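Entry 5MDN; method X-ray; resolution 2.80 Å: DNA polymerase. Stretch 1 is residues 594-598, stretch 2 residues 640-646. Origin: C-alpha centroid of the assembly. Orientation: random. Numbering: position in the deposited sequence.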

# COMPACT_ATOMS: atom_id res chain seq x y z
N GLU A 594 -20.42 2.32 18.37
CA GLU A 594 -21.53 2.01 19.26
C GLU A 594 -21.07 1.11 20.40
O GLU A 594 -21.52 1.27 21.55
N ARG A 595 -20.18 0.16 20.12
CA ARG A 595 -19.63 -0.72 21.13
C ARG A 595 -18.25 -1.18 20.69
O ARG A 595 -17.96 -1.27 19.49
N VAL A 596 -17.39 -1.47 21.67
CA VAL A 596 -16.00 -1.85 21.43
C VAL A 596 -15.65 -3.01 22.35
O VAL A 596 -16.08 -3.06 23.50
N LEU A 597 -14.87 -3.95 21.83
CA LEU A 597 -14.43 -5.13 22.57
C LEU A 597 -12.91 -5.21 22.53
O LEU A 597 -12.33 -5.49 21.48
N PHE A 598 -12.27 -4.98 23.68
CA PHE A 598 -10.84 -5.22 23.83
C PHE A 598 -10.64 -6.64 24.35
O PHE A 598 -11.12 -6.99 25.43
N LEU A 640 -21.89 -11.04 17.55
CA LEU A 640 -22.86 -11.27 18.61
C LEU A 640 -22.49 -10.51 19.87
O LEU A 640 -23.36 -9.94 20.54
N ILE A 641 -21.20 -10.49 20.22
CA ILE A 641 -20.75 -9.78 21.41
C ILE A 641 -20.93 -8.28 21.24
O ILE A 641 -21.36 -7.58 22.17
N LEU A 642 -20.60 -7.75 20.06
CA LEU A 642 -20.68 -6.31 19.84
C LEU A 642 -22.11 -5.81 19.79
O LEU A 642 -22.35 -4.63 20.06
N LYS A 643 -23.07 -6.66 19.44
CA LYS A 643 -24.47 -6.26 19.36
C LYS A 643 -25.25 -6.58 20.63
O LYS A 643 -26.43 -6.22 20.72
N SER A 644 -24.63 -7.23 21.61
CA SER A 644 -25.27 -7.51 22.88
C SER A 644 -25.02 -6.38 23.86
O SER A 644 -23.88 -5.92 24.01
N LYS A 645 -26.07 -5.93 24.54
CA LYS A 645 -25.93 -5.06 25.70
C LYS A 645 -25.61 -5.92 26.92
O LYS A 645 -26.24 -6.96 27.14
N SER A 646 -24.59 -5.50 27.69
CA SER A 646 -24.15 -6.16 28.91
C SER A 646 -23.37 -7.44 28.62
O SER A 646 -23.56 -8.07 27.57

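Arg 595 dominates the contact. Its CA lies 5.8 Å from that of Leu 642, the nearest such pair, and its CA-to-CB bond points toward the other stretch. Chi1, at -143°, sits between wells; chi2 is t (155°) and chi3 m (-64°), so the chain runs out extended and then bends at its end. This brings NH1 within 2.4 Å of Leu 642 O, a very short hydrogen bond with an N-H...O angle of 132°. That carbonyl and Lys 643 CA lie at the guanidinium edge, near its plane, while Ser 644 C and Lys 645 CG cover one face. NH2 forms a long salt bridge to Glu 594 OE2 (3.7 Å), although Lys 645 NZ, a like charge, stands only 4.2 Å from Arg 595 NH2; NE is satisfied elsewhere in the structure.

On the same side of the strand, Leu 597 (chi1 t, chi2 p) also points toward the helix. Its CD2 meets Ile 641 CG2 at 3.9 Å, and its CB meets Leu 642 CD2 at 4.0 Å. Leu 642 leaves its backbone sideways, but its m, t rotamer carries the tip nearer the strand. Val 596, between the two, points away, as strand alternation predicts.

Ser 644 also points away; with chi1 p, its OG donates to Ile 641 O (2.9 Å).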

# COMPACT_ATOMS: atom_id res chain seq x y z
CB GLU A 594 -22.66 1.35 18.47
CG GLU A 594 -23.93 1.11 19.27
CD GLU A 594 -25.06 0.58 18.41
OE1 GLU A 594 -24.91 0.56 17.17
OE2 GLU A 594 -26.11 0.18 18.97
CB ARG A 595 -20.56 -1.92 21.39
CG ARG A 595 -20.61 -2.35 22.85
CD ARG A 595 -21.91 -3.07 23.22
NE ARG A 595 -23.08 -2.21 23.10
CZ ARG A 595 -24.00 -2.31 22.15
NH1 ARG A 595 -23.91 -3.25 21.22
NH2 ARG A 595 -25.03 -1.47 22.13
CB VAL A 596 -15.03 -0.66 21.67
CG1 VAL A 596 -13.58 -1.11 21.54
CG2 VAL A 596 -15.31 0.46 20.70
CB LEU A 597 -15.06 -6.39 21.99
CG LEU A 597 -14.47 -7.72 22.46
CD1 LEU A 597 -14.69 -7.93 23.95
CD2 LEU A 597 -15.09 -8.84 21.66
CB PHE A 598 -10.22 -4.21 24.79
CG PHE A 598 -9.87 -2.89 24.16
CD1 PHE A 598 -10.78 -1.85 24.12
CD2 PHE A 598 -8.61 -2.69 23.61
CE1 PHE A 598 -10.45 -0.64 23.53
CE2 PHE A 598 -8.27 -1.48 23.03
CZ PHE A 598 -9.20 -0.46 22.99
CB LEU A 640 -22.98 -12.77 18.91
CG LEU A 640 -23.76 -13.64 17.93
CD1 LEU A 640 -23.49 -15.11 18.21
CD2 LEU A 640 -25.25 -13.34 18.01
CB ILE A 641 -19.30 -10.16 21.74
CG1 ILE A 641 -19.21 -11.63 22.14
CG2 ILE A 641 -18.75 -9.28 22.85
CD1 ILE A 641 -17.83 -12.22 22.04
CB LEU A 642 -19.95 -5.94 18.54
CG LEU A 642 -18.43 -6.00 18.57
CD1 LEU A 642 -17.86 -5.79 17.17
CD2 LEU A 642 -17.87 -4.98 19.54
CB LYS A 643 -25.14 -6.93 18.16
CG LYS A 643 -24.63 -6.43 16.82
CD LYS A 643 -25.43 -7.00 15.65
CE LYS A 643 -24.85 -6.53 14.33
NZ LYS A 643 -25.43 -7.27 13.17
CB SER A 644 -24.76 -8.83 23.47
OG SER A 644 -23.40 -8.73 23.86
CB LYS A 645 -27.22 -4.27 25.93
CG LYS A 645 -27.65 -3.43 24.73
CD LYS A 645 -29.07 -2.92 24.93
CE LYS A 645 -29.70 -2.46 23.62
NZ LYS A 645 -29.08 -1.21 23.10
CB SER A 646 -25.33 -6.44 29.85
OG SER A 646 -25.82 -7.76 29.64